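Local coordinates for protein phenylurea hydrolase B (Mycobacterium brisbanense, PDB 4WHB) that probably hydrolyses carbon-nitrogen bonds other than peptide bonds, as a metal-dependent amidohydrolase named for its action on phenylureas such as diuron, at residues 417-422 with 436-441; 30-35 with 408-413; 308-313 with 358-363; 141-146 with 206-211; 56-61 with 423-428. All coordinates share one frame; numbering follows the deposited sequence.

Overall arrangement
From the N terminus, residues 30-35 and then 56-61 leave contacts 2 and 5 open while the chain builds the barrel. Contact 4 (141-146 with 206-211) and then contact 3 (308-313 with 358-363) each close a loop within that excursion. Segment 408-413 returns to complete contact 2. Segment 417-422 opens contact 1, 423-428 closes contact 5, and 436-441 closes contact 1. Contact 5 therefore crosses both contact 2 and contact 1. These three touch one another and tie the N-terminal and C-terminal strands together on one side of the chain's centre. Contact 4 lies on the opposite side, near the zinc-binding residues, and contact 3 joins two peripheral helices.

Contact 1. Residues 417-422 with 436-441; sequences DFVLLD and TEVFQA
Phe418 holds CG in the crowded position between its backbone N and carbonyl carbon (chi1 69°), which stands its ring up from the sheet, on the same face as Phe439, with the ring end leaning toward that residue. CB of Phe439 consequently sits over one face of the Phe418 ring, 3.5 Å from the ring centroid and close to the ring normal, a CH-pi contact. The two rings are almost parallel, with planes 2° apart, but they are displaced parallel to their planes: their centroids are 5.0 Å apart and the rings of Phe418 and Phe439 barely overlap. On the other face of the sheet Val419 and Val438 share one rotamer, CG1 anti to the backbone N, and lie side by side with Val419 CG1 4.0 Å from Val438 CG2.

The backbones form an antiparallel ladder, the N-to-C directions of the short strand segments lying 167° apart. Phe418 and Phe439 are a hydrogen-bonded pair: Phe418 N donates to Phe439 O at 2.7 Å, and Phe439 N returns a bond of 2.7 Å to Phe418 O in the carbonyl plane. Leu420 N reaches Glu437 O at 2.8 Å, nearly along the C=O axis. Strand 56-63 pairs with the opposite edge of 418-421, so 418-421 is an inner strand of the β-structure beside the amidohydrolase barrel.

At the end of the ladder Asp417 OD1 accepts Ala441 N at 2.8 Å in a nearly straight bond. Its other oxygen, OD2, forms a salt bridge with Arg136. With both oxygens engaged, this buried carboxylate is probably ionised, its charge balanced by Arg136 and shared with the peptide N-H of Ala441.

Contact 2. Residues 30-35 with 408-413; sequences DRFATV and GSVETG
One face of the Phe32 ring is covered by Val410, whose CG1 stands 4.0 Å from the ring centroid, near the ring normal. CB of Ser409 meets the same ring at its edge and in its plane, 3.3 Å from Phe32 CE2. A second flat group, the Arg31 guanidinium, carries Gly413 O over the centre of one face, 3.7 Å above the plane. The setting is the small β-structure that accompanies the barrel in amidohydrolases, built from both ends of the chain: here strand 32-36, outermost in a four-stranded sheet, receives the loop 408-413 that leads to strand 418-421.

The valine and the phenylalanine cross at about a right angle, so both methyls of Val410 reach the ring tip, with CG2 3.5 Å from Phe32 CZ. Val25 and Val27 of strand 23-27 also pack on Phe32. The polar ends look outside the two segments: Arg31 NH2 bonds to Gln406 OE1, and Ser409 OG to Leu415 O.

Two hydrogen bonds fix the exposed end of the loop. Gly413 N donates to Phe32 O at 3.1 Å from above the carbonyl plane. With OG1 anti to its backbone N (chi1 -178°), Thr412 donates to Ala33 O at 2.7 Å, this time in the carbonyl plane.

Contact 3. Residues 308-313 with 358-363; sequences QGLEDV and PVERED
The tight part of this helix-to-helix contact rests on a single methyl. Val359 holds CG1 anti to its backbone N (chi1 178°) and drives that methyl against the bare backbone of Gly309, with Val359 CG1 3.5 Å from Gly309 CA. Because Gly309 has no side chain, nothing intervenes, and the backbones approach to 6.0 Å between the CA atoms of Gly309 and Val359. Beside it the buried Leu310 brings its CD1 within 4.0 Å of Glu360 CA, so a leucine methyl rests on the backbone of the second helix.

At Val313 the fit loosens: this residue comes no closer than 4.4 Å from CG1 to Val359 CB, and its CG2 lies 4.3 Å from Glu360 OE1. Val359 is itself exposed, so even the tight contact lies near solvent. No hydrogen bond joins the two segments, so apolar contact carries the join. Within the first segment Val313 N donates to Gly309 O at 2.8 Å.

Helix 304-312 follows strand 296-299, and the short helix 358-361 comes after strand 339-341 and helix 350-355. The contact thus brings together segments that follow two adjacent strands of the parallel sheet, with Leu310 also packing on Ala318 and Asp363 hydrogen-bonded to His374 of helix 371-381.

Contact 4. Residues 141-146 with 206-211; sequences GTIVGM and KIAVSD
Val144 grips the edge of strand 205-208 through its own backbone. Its N donates to Lys206 O at 2.9 Å, in the carbonyl plane and at an N-H...O angle of 158°, while its O accepts Ala208 N, a bond less surely placed in the model. Together the two bonds straddle Ile207 and make a single β bridge. Residues Ile143 to Met146 then form a type II turn, with Gly145 at the positive phi (82°) such a turn uses, closed by a weak bond from Met146 N to Ile143 O.

Outward from the bridge, Ile143 lies alongside Lys206. The lysine bends at chi2 and chi4, so that its CD comes 3.5 Å from Ile143 CG1 and its NZ 3.7 Å from Ile143 CD1. The other branch of the isoleucine, CG2, is 3.5 Å from Ala208 CB. Lys206 NZ makes a weak hydrogen bond to Thr113 OG1, and the lysine side chain lies about 5 Å from those of the zinc ligands His273 and Asp344, placing this packing beside the metal site.

Helix 233-246 covers Ile207, and strand 250-253 flanks the other edge of 205-208. The bridge therefore links the loop after strand 136-139 to the outermost strand of the five-stranded parallel sheet, consistent with closure of a TIM-type barrel.

Contact 5. Residues 56-61 with 423-428; sequences WMVPGY and QDPVDD
Strand 56-59 runs extended past the irregular loop 423-428 without any hydrogen bond between them, the nearest CA atoms, those of Trp56 and Gln423, being 7.1 Å apart. The gap is filled by the indole of Trp56. Its CG lies anti to the carbonyl carbon, beside the backbone N (chi1 -92°), and the ring is carried toward the loop.

One face of the indole takes three consecutive residues. Over the five-membered ring sits Pro425, whose CD is 3.7 Å from that ring's centroid and 11° off its normal, a well-centred CH-pi contact. Asp424 CA lies over the six-membered ring, 4.2 Å from its centroid and 16° off the normal. Further along, Gln423 meets the ring with its backbone, its C atom 3.8 Å from Trp56 CZ3. The loop therefore runs across the indole face from the benzo end to the pyrrole end. Pro425 also reaches the strand itself: its CG is 4.4 Å from Val58 CG1, a looser apolar contact that starts the buried side of the interface. Asp424 and Gln423, in contrast, lie at the exposed margin.

Trp56 also pairs through its backbone with Leu421, and its side chain packs on Thr10 and Leu421. Strand 56-63 thus holds both strand 418-421 and the loop that leaves it, a joining of N-terminal and C-terminal segments characteristic of the composite β-structure beside the amidohydrolase barrel.

Contact 1. Residues 417-422 with 436-441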
# COMPACT_ATOMS: atom_id res chain seq x y z
N ASP C 417 -32.81 19.62 34.26
CA ASP C 417 -31.46 19.20 34.00
C ASP C 417 -30.66 20.44 34.30
O ASP C 417 -30.89 21.50 33.69
CB ASP C 417 -31.26 18.81 32.51
CG ASP C 417 -32.21 17.72 32.05
OD1 ASP C 417 -32.42 16.74 32.81
OD2 ASP C 417 -32.75 17.85 30.90
N PHE C 418 -29.74 20.36 35.24
CA PHE C 418 -28.94 21.52 35.49
C PHE C 418 -27.57 21.20 36.05
O PHE C 418 -27.31 20.09 36.52
CB PHE C 418 -29.68 22.52 36.41
CG PHE C 418 -29.88 22.06 37.82
CD1 PHE C 418 -28.87 22.16 38.74
CD2 PHE C 418 -31.11 21.59 38.22
CE1 PHE C 418 -29.07 21.77 40.05
CE2 PHE C 418 -31.32 21.19 39.54
CZ PHE C 418 -30.29 21.27 40.46
N VAL C 419 -26.70 22.20 35.97
CA VAL C 419 -25.35 22.08 36.42
C VAL C 419 -25.07 23.26 37.35
O VAL C 419 -25.49 24.41 37.06
CB VAL C 419 -24.41 22.15 35.23
CG1 VAL C 419 -23.00 21.85 35.69
CG2 VAL C 419 -24.84 21.16 34.14
N LEU C 420 -24.41 22.99 38.48
CA LEU C 420 -24.02 24.05 39.38
C LEU C 420 -22.54 24.36 39.22
O LEU C 420 -21.71 23.44 39.28
CB LEU C 420 -24.31 23.65 40.82
CG LEU C 420 -25.72 23.88 41.39
CD1 LEU C 420 -26.28 22.51 41.71
CD2 LEU C 420 -25.65 24.73 42.67
N LEU C 421 -22.17 25.62 39.05
CA LEU C 421 -20.74 25.96 38.87
C LEU C 421 -20.11 26.51 40.14
O LEU C 421 -20.79 26.77 41.12
CB LEU C 421 -20.56 26.97 37.73
CG LEU C 421 -21.09 26.54 36.38
CD1 LEU C 421 -20.90 27.65 35.40
CD2 LEU C 421 -20.38 25.27 35.92
N ASP C 422 -18.80 26.71 40.11
CA ASP C 422 -18.06 27.26 41.27
C ASP C 422 -17.74 28.75 41.14
O ASP C 422 -17.41 29.39 42.12
CB ASP C 422 -16.70 26.52 41.42
CG ASP C 422 -16.27 26.37 42.82
OD1 ASP C 422 -16.82 27.06 43.67
OD2 ASP C 422 -15.39 25.52 43.06
N THR C 436 -19.96 21.77 41.02
CA THR C 436 -20.19 21.11 42.30
C THR C 436 -21.26 20.04 42.23
O THR C 436 -21.22 19.07 42.99
CB THR C 436 -20.54 22.13 43.39
OG1 THR C 436 -21.67 22.93 42.97
CG2 THR C 436 -19.28 22.97 43.67
N GLU C 437 -22.22 20.20 41.31
CA GLU C 437 -23.24 19.16 41.11
C GLU C 437 -23.83 19.20 39.72
O GLU C 437 -23.94 20.28 39.12
CB GLU C 437 -24.37 19.30 42.15
CG GLU C 437 -24.38 18.17 43.17
CD GLU C 437 -24.94 18.61 44.52
OE1 GLU C 437 -24.90 19.84 44.80
OE2 GLU C 437 -25.40 17.73 45.31
N VAL C 438 -24.21 18.03 39.23
CA VAL C 438 -25.00 17.93 38.02
C VAL C 438 -26.32 17.22 38.30
O VAL C 438 -26.32 16.06 38.67
CB VAL C 438 -24.25 17.20 36.92
CG1 VAL C 438 -25.12 17.11 35.66
CG2 VAL C 438 -22.98 17.94 36.55
N PHE C 439 -27.45 17.92 38.14
CA PHE C 439 -28.75 17.31 38.31
C PHE C 439 -29.39 17.01 36.96
O PHE C 439 -29.27 17.80 36.01
CB PHE C 439 -29.67 18.21 39.14
CG PHE C 439 -29.65 17.90 40.62
CD1 PHE C 439 -28.52 18.12 41.39
CD2 PHE C 439 -30.79 17.38 41.24
CE1 PHE C 439 -28.49 17.84 42.73
CE2 PHE C 439 -30.77 17.10 42.58
CZ PHE C 439 -29.62 17.33 43.32
N GLN C 440 -30.06 15.86 36.85
CA GLN C 440 -30.68 15.45 35.60
C GLN C 440 -32.04 14.86 35.86
O GLN C 440 -32.20 14.07 36.79
CB GLN C 440 -29.80 14.43 34.87
CG GLN C 440 -30.03 14.38 33.36
CD GLN C 440 -29.61 13.04 32.78
OE1 GLN C 440 -28.62 12.93 32.04
NE2 GLN C 440 -30.37 11.99 33.12
N ALA C 441 -33.04 15.23 35.04
CA ALA C 441 -34.41 14.77 35.22
C ALA C 441 -34.85 14.97 36.67
O ALA C 441 -35.55 14.16 37.24
CB ALA C 441 -34.53 13.30 34.82

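Contact 2. Residues 30-35 with 408-413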
# COMPACT_ATOMS: atom_id res chain seq x y z
N ASP C 30 -39.55 15.37 38.14
CA ASP C 30 -38.39 15.75 37.34
C ASP C 30 -38.57 17.25 37.36
O ASP C 30 -38.44 17.89 38.42
CB ASP C 30 -38.45 15.20 35.92
CG ASP C 30 -39.44 14.06 35.76
OD1 ASP C 30 -39.01 12.93 36.08
OD2 ASP C 30 -40.62 14.27 35.31
N ARG C 31 -38.89 17.83 36.22
CA ARG C 31 -39.73 18.99 36.19
C ARG C 31 -39.33 20.06 37.20
O ARG C 31 -39.48 19.92 38.39
CB ARG C 31 -41.20 18.54 36.35
CG ARG C 31 -41.97 18.21 35.08
CD ARG C 31 -41.07 17.98 33.92
NE ARG C 31 -41.74 17.65 32.65
CZ ARG C 31 -41.19 17.91 31.49
NH1 ARG C 31 -40.05 18.55 31.45
NH2 ARG C 31 -41.84 17.59 30.38
N PHE C 32 -38.79 21.13 36.66
CA PHE C 32 -38.61 22.36 37.38
C PHE C 32 -39.96 22.80 37.82
O PHE C 32 -40.90 22.62 37.07
CB PHE C 32 -38.05 23.47 36.49
CG PHE C 32 -36.57 23.42 36.34
CD1 PHE C 32 -35.75 23.29 37.46
CD2 PHE C 32 -36.00 23.45 35.11
CE1 PHE C 32 -34.39 23.23 37.32
CE2 PHE C 32 -34.63 23.39 34.97
CZ PHE C 32 -33.83 23.29 36.07
N ALA C 33 -40.06 23.36 39.03
CA ALA C 33 -41.34 23.72 39.51
C ALA C 33 -41.57 25.25 39.44
O ALA C 33 -42.32 25.77 38.61
CB ALA C 33 -41.54 23.16 40.90
N THR C 34 -40.96 25.94 40.39
CA THR C 34 -41.16 27.35 40.58
C THR C 34 -39.80 28.05 40.48
O THR C 34 -38.80 27.57 41.02
CB THR C 34 -41.79 27.65 41.92
OG1 THR C 34 -42.72 26.62 42.29
CG2 THR C 34 -42.49 28.99 41.86
N VAL C 35 -39.73 29.16 39.75
CA VAL C 35 -38.50 29.91 39.63
C VAL C 35 -38.76 31.32 40.10
O VAL C 35 -39.48 32.09 39.46
CB VAL C 35 -38.04 30.00 38.18
CG1 VAL C 35 -36.68 30.66 38.08
CG2 VAL C 35 -37.98 28.61 37.58
N GLY C 408 -33.23 22.76 27.41
CA GLY C 408 -33.28 22.66 28.88
C GLY C 408 -32.17 23.27 29.71
O GLY C 408 -31.00 23.13 29.44
N SER C 409 -32.58 24.00 30.73
CA SER C 409 -33.91 24.59 30.72
C SER C 409 -33.79 26.16 30.75
O SER C 409 -33.88 26.75 29.64
CB SER C 409 -34.81 23.93 31.76
OG SER C 409 -34.58 22.54 31.82
N VAL C 410 -33.63 26.86 31.89
CA VAL C 410 -34.16 26.56 33.20
C VAL C 410 -35.46 27.36 33.33
O VAL C 410 -35.42 28.62 33.39
CB VAL C 410 -33.19 26.95 34.34
CG1 VAL C 410 -33.94 27.15 35.65
CG2 VAL C 410 -32.14 25.89 34.52
N GLU C 411 -36.59 26.67 33.34
CA GLU C 411 -37.91 27.29 33.38
C GLU C 411 -38.94 26.29 33.96
O GLU C 411 -38.70 25.08 33.95
CB GLU C 411 -38.39 27.65 31.96
CG GLU C 411 -37.46 28.49 31.11
CD GLU C 411 -38.03 28.73 29.75
OE1 GLU C 411 -39.08 29.41 29.65
OE2 GLU C 411 -37.39 28.24 28.79
N THR C 412 -40.05 26.82 34.47
CA THR C 412 -41.12 25.99 34.98
C THR C 412 -41.71 24.99 34.00
O THR C 412 -41.86 25.27 32.87
CB THR C 412 -42.25 26.86 35.56
OG1 THR C 412 -43.27 26.02 36.09
CG2 THR C 412 -42.84 27.76 34.52
N GLY C 413 -42.03 23.80 34.49
CA GLY C 413 -42.66 22.74 33.67
C GLY C 413 -41.74 22.15 32.60
O GLY C 413 -42.19 21.61 31.62

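Contact 3. Residues 308-313 with 358-363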
# COMPACT_ATOMS: atom_id res chain seq x y z
N GLN C 308 -2.24 26.59 17.41
CA GLN C 308 -0.88 27.05 17.32
C GLN C 308 0.02 25.88 17.55
O GLN C 308 1.00 25.74 16.90
CB GLN C 308 -0.59 28.12 18.37
CG GLN C 308 0.86 28.40 18.66
CD GLN C 308 1.66 28.80 17.41
OE1 GLN C 308 1.57 28.19 16.37
NE2 GLN C 308 2.47 29.79 17.55
N GLY C 309 -0.33 25.06 18.52
CA GLY C 309 0.35 23.78 18.75
C GLY C 309 0.20 22.80 17.59
O GLY C 309 1.19 22.28 17.08
N LEU C 310 -1.03 22.58 17.17
CA LEU C 310 -1.31 21.56 16.16
C LEU C 310 -0.55 21.69 14.83
O LEU C 310 -0.15 20.68 14.27
CB LEU C 310 -2.82 21.51 15.89
CG LEU C 310 -3.50 20.29 16.50
CD1 LEU C 310 -3.37 20.25 18.01
CD2 LEU C 310 -4.94 20.30 16.06
N GLU C 311 -0.35 22.91 14.33
CA GLU C 311 0.48 23.09 13.13
C GLU C 311 1.96 23.03 13.52
O GLU C 311 2.81 22.68 12.74
CB GLU C 311 0.18 24.40 12.41
CG GLU C 311 -1.03 25.18 12.89
CD GLU C 311 -1.16 26.54 12.18
OE1 GLU C 311 -0.37 27.45 12.51
OE2 GLU C 311 -2.05 26.68 11.30
N ASP C 312 2.27 23.38 14.76
CA ASP C 312 3.60 23.24 15.29
C ASP C 312 3.98 21.76 15.28
O ASP C 312 5.15 21.43 15.08
CB ASP C 312 3.70 23.78 16.71
CG ASP C 312 3.95 25.28 16.76
OD1 ASP C 312 3.61 25.97 15.77
OD2 ASP C 312 4.49 25.75 17.81
N VAL C 313 3.01 20.86 15.49
CA VAL C 313 3.28 19.41 15.39
C VAL C 313 2.86 18.77 14.08
O VAL C 313 3.04 17.58 13.89
CB VAL C 313 2.64 18.62 16.58
CG1 VAL C 313 3.49 18.75 17.86
CG2 VAL C 313 1.18 19.06 16.81
N PRO C 358 1.84 15.48 23.36
CA PRO C 358 1.25 16.09 24.52
C PRO C 358 0.58 17.43 24.21
O PRO C 358 -0.50 17.74 24.72
CB PRO C 358 2.45 16.29 25.46
CG PRO C 358 3.42 15.24 25.05
CD PRO C 358 3.26 15.13 23.59
N VAL C 359 1.23 18.21 23.37
CA VAL C 359 0.67 19.42 22.81
C VAL C 359 -0.70 19.13 22.19
O VAL C 359 -1.65 19.90 22.35
CB VAL C 359 1.56 19.96 21.67
CG1 VAL C 359 0.97 21.20 21.05
CG2 VAL C 359 3.02 20.20 22.14
N GLU C 360 -0.79 18.01 21.47
CA GLU C 360 -1.98 17.66 20.68
C GLU C 360 -3.12 17.13 21.51
O GLU C 360 -4.26 17.49 21.25
CB GLU C 360 -1.60 16.62 19.64
CG GLU C 360 -2.72 16.15 18.73
CD GLU C 360 -2.16 15.55 17.45
OE1 GLU C 360 -0.97 15.35 17.31
OE2 GLU C 360 -2.93 15.25 16.56
N ARG C 361 -2.83 16.26 22.47
CA ARG C 361 -3.90 15.66 23.29
C ARG C 361 -4.08 16.43 24.58
O ARG C 361 -4.91 16.06 25.41
CB ARG C 361 -3.66 14.19 23.60
CG ARG C 361 -2.62 13.99 24.67
CD ARG C 361 -2.47 12.54 25.14
NE ARG C 361 -1.25 12.44 25.94
CZ ARG C 361 -0.02 12.33 25.42
NH1 ARG C 361 0.15 12.25 24.09
NH2 ARG C 361 1.05 12.30 26.23
N GLU C 362 -3.30 17.50 24.78
CA GLU C 362 -3.64 18.44 25.85
C GLU C 362 -4.84 19.23 25.36
O GLU C 362 -4.78 19.85 24.30
CB GLU C 362 -2.47 19.35 26.16
CG GLU C 362 -2.74 20.37 27.26
CD GLU C 362 -2.96 21.78 26.72
OE1 GLU C 362 -3.50 22.59 27.53
OE2 GLU C 362 -2.59 22.04 25.52
N ASP C 363 -5.92 19.18 26.13
CA ASP C 363 -7.12 19.97 25.84
C ASP C 363 -7.71 19.72 24.45
O ASP C 363 -8.11 20.63 23.75
CB ASP C 363 -6.79 21.47 25.99
CG ASP C 363 -7.99 22.32 26.21
OD1 ASP C 363 -9.10 21.95 25.75
OD2 ASP C 363 -7.81 23.38 26.83

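Contact 4. Residues 141-146 with 206-211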
# COMPACT_ATOMS: atom_id res chain seq x y z
N GLY C 141 -28.55 7.66 14.32
CA GLY C 141 -28.47 6.48 13.48
C GLY C 141 -27.22 6.58 12.65
O GLY C 141 -26.30 7.35 13.02
N THR C 142 -27.13 5.84 11.56
CA THR C 142 -26.03 6.09 10.63
C THR C 142 -26.32 7.35 9.89
O THR C 142 -27.41 7.84 9.95
CB THR C 142 -25.87 4.98 9.57
OG1 THR C 142 -24.79 5.31 8.69
CG2 THR C 142 -27.17 4.78 8.81
N ILE C 143 -25.37 7.89 9.17
CA ILE C 143 -25.65 9.01 8.31
C ILE C 143 -25.92 8.40 6.94
O ILE C 143 -25.08 7.65 6.42
CB ILE C 143 -24.44 9.91 8.16
CG1 ILE C 143 -24.01 10.46 9.52
CG2 ILE C 143 -24.73 11.02 7.19
CD1 ILE C 143 -22.60 10.97 9.55
N VAL C 144 -27.04 8.73 6.34
CA VAL C 144 -27.44 8.09 5.10
C VAL C 144 -26.48 8.38 3.96
O VAL C 144 -26.00 9.51 3.77
CB VAL C 144 -28.85 8.61 4.67
CG1 VAL C 144 -29.27 8.04 3.34
CG2 VAL C 144 -29.90 8.29 5.72
N GLY C 145 -26.22 7.37 3.15
CA GLY C 145 -25.26 7.50 2.05
C GLY C 145 -23.82 7.34 2.40
O GLY C 145 -22.98 7.77 1.65
N MET C 146 -23.53 6.75 3.55
CA MET C 146 -22.14 6.55 3.96
C MET C 146 -21.86 5.09 4.33
O MET C 146 -22.72 4.41 4.92
CB MET C 146 -21.80 7.48 5.14
CG MET C 146 -20.56 8.33 4.92
SD MET C 146 -20.48 9.67 6.10
CE MET C 146 -20.76 8.73 7.67
N LYS C 206 -29.70 12.27 9.32
CA LYS C 206 -28.57 12.93 8.74
C LYS C 206 -28.49 12.39 7.35
O LYS C 206 -28.32 11.22 7.18
CB LYS C 206 -27.29 12.61 9.52
CG LYS C 206 -26.51 13.76 10.12
CD LYS C 206 -25.06 13.80 9.69
CE LYS C 206 -24.24 14.89 10.34
NZ LYS C 206 -22.86 14.49 10.69
N ILE C 207 -28.63 13.25 6.37
CA ILE C 207 -28.54 12.88 4.95
C ILE C 207 -27.18 13.27 4.47
O ILE C 207 -26.86 14.45 4.50
CB ILE C 207 -29.63 13.58 4.09
CG1 ILE C 207 -31.01 13.17 4.57
CG2 ILE C 207 -29.49 13.20 2.62
CD1 ILE C 207 -32.13 13.93 3.89
N ALA C 208 -26.37 12.32 4.02
CA ALA C 208 -25.03 12.70 3.68
C ALA C 208 -25.09 13.22 2.28
O ALA C 208 -25.20 12.43 1.35
CB ALA C 208 -24.05 11.54 3.82
N VAL C 209 -24.99 14.53 2.15
CA VAL C 209 -25.09 15.19 0.88
C VAL C 209 -23.76 15.11 0.16
O VAL C 209 -23.74 15.04 -1.07
CB VAL C 209 -25.53 16.66 1.06
CG1 VAL C 209 -25.77 17.34 -0.29
CG2 VAL C 209 -26.77 16.74 1.93
N SER C 210 -22.66 15.09 0.91
CA SER C 210 -21.34 15.08 0.30
C SER C 210 -20.43 14.00 0.86
O SER C 210 -20.69 13.40 1.91
CB SER C 210 -20.67 16.43 0.51
OG SER C 210 -21.52 17.34 1.17
N ASP C 211 -19.34 13.78 0.14
CA ASP C 211 -18.46 12.61 0.36
C ASP C 211 -17.82 12.59 1.74
O ASP C 211 -17.48 13.64 2.29
CB ASP C 211 -17.39 12.53 -0.74
CG ASP C 211 -16.26 13.56 -0.56
OD1 ASP C 211 -16.46 14.61 0.11
OD2 ASP C 211 -15.13 13.32 -1.09

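Contact 5. Residues 56-61 with 423-428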
# COMPACT_ATOMS: atom_id res chain seq x y z
N TRP C 56 -23.48 28.80 40.80
CA TRP C 56 -24.26 29.24 39.68
C TRP C 56 -25.06 28.09 39.20
O TRP C 56 -24.68 26.92 39.36
CB TRP C 56 -23.36 29.68 38.53
CG TRP C 56 -23.05 31.12 38.58
CD1 TRP C 56 -23.59 32.10 37.81
CD2 TRP C 56 -22.14 31.75 39.48
NE1 TRP C 56 -23.09 33.31 38.20
CE2 TRP C 56 -22.18 33.12 39.20
CE3 TRP C 56 -21.29 31.28 40.48
CZ2 TRP C 56 -21.45 34.03 39.92
CZ3 TRP C 56 -20.53 32.21 41.18
CH2 TRP C 56 -20.60 33.56 40.88
N MET C 57 -26.19 28.40 38.57
CA MET C 57 -26.89 27.40 37.78
C MET C 57 -26.90 27.85 36.35
O MET C 57 -27.33 28.97 36.02
CB MET C 57 -28.32 27.18 38.26
CG MET C 57 -28.50 25.97 39.17
SD MET C 57 -30.23 25.65 39.49
CE MET C 57 -30.88 25.65 37.84
N VAL C 58 -26.39 26.99 35.48
CA VAL C 58 -26.56 27.17 34.04
C VAL C 58 -27.44 26.00 33.62
O VAL C 58 -27.49 24.97 34.33
CB VAL C 58 -25.24 27.16 33.29
CG1 VAL C 58 -24.41 28.37 33.67
CG2 VAL C 58 -24.46 25.90 33.59
N PRO C 59 -28.17 26.17 32.52
CA PRO C 59 -28.95 25.03 32.06
C PRO C 59 -28.00 23.87 31.77
O PRO C 59 -26.89 24.11 31.31
CB PRO C 59 -29.65 25.55 30.79
CG PRO C 59 -29.01 26.86 30.51
CD PRO C 59 -28.45 27.39 31.78
N GLY C 60 -28.43 22.64 32.08
CA GLY C 60 -27.65 21.44 31.77
C GLY C 60 -27.17 21.49 30.33
O GLY C 60 -27.94 21.78 29.42
N TYR C 61 -25.89 21.24 30.12
CA TYR C 61 -25.30 21.41 28.79
C TYR C 61 -25.92 20.42 27.81
O TYR C 61 -26.26 19.29 28.15
CB TYR C 61 -23.78 21.28 28.82
CG TYR C 61 -23.15 22.12 29.93
CD1 TYR C 61 -23.32 23.49 30.00
CD2 TYR C 61 -22.41 21.51 30.94
CE1 TYR C 61 -22.74 24.22 31.02
CE2 TYR C 61 -21.83 22.24 31.98
CZ TYR C 61 -22.00 23.59 32.01
OH TYR C 61 -21.41 24.29 33.04
N GLN C 423 -17.84 29.29 39.94
CA GLN C 423 -17.27 30.59 39.64
C GLN C 423 -17.99 31.27 38.45
O GLN C 423 -18.69 30.62 37.69
CB GLN C 423 -15.77 30.41 39.37
CG GLN C 423 -14.93 30.56 40.63
CD GLN C 423 -13.70 29.69 40.66
OE1 GLN C 423 -13.61 28.82 41.53
NE2 GLN C 423 -12.77 29.90 39.71
N ASP C 424 -17.77 32.58 38.31
CA ASP C 424 -18.44 33.40 37.30
C ASP C 424 -18.22 32.84 35.92
O ASP C 424 -17.07 32.73 35.49
CB ASP C 424 -17.90 34.84 37.35
CG ASP C 424 -18.97 35.89 37.59
OD1 ASP C 424 -19.60 35.80 38.63
OD2 ASP C 424 -19.17 36.85 36.84
N PRO C 425 -19.30 32.48 35.20
CA PRO C 425 -19.14 32.13 33.81
C PRO C 425 -18.70 33.29 32.92
O PRO C 425 -18.32 33.05 31.78
CB PRO C 425 -20.53 31.66 33.40
CG PRO C 425 -21.09 31.12 34.63
CD PRO C 425 -20.61 32.06 35.69
N VAL C 426 -18.78 34.53 33.41
CA VAL C 426 -18.57 35.71 32.55
C VAL C 426 -17.23 36.43 32.75
O VAL C 426 -16.74 36.64 33.87
CB VAL C 426 -19.71 36.70 32.68
CG1 VAL C 426 -19.77 37.52 31.41
CG2 VAL C 426 -21.03 35.98 32.87
N ASP C 427 -16.69 36.82 31.58
CA ASP C 427 -15.31 37.28 31.33
C ASP C 427 -14.39 36.09 31.30
O ASP C 427 -13.37 36.09 30.56
CB ASP C 427 -14.77 38.35 32.30
CG ASP C 427 -13.33 38.76 31.96
OD1 ASP C 427 -12.89 38.62 30.80
OD2 ASP C 427 -12.63 39.21 32.88
N ASP C 428 -14.76 35.05 32.05
CA ASP C 428 -14.08 33.77 31.87
C ASP C 428 -15.13 32.74 31.60
O ASP C 428 -15.88 32.40 32.48
CB ASP C 428 -13.24 33.45 33.09
CG ASP C 428 -11.92 32.85 32.77
OD1 ASP C 428 -11.46 32.97 31.62
OD2 ASP C 428 -11.31 32.27 33.69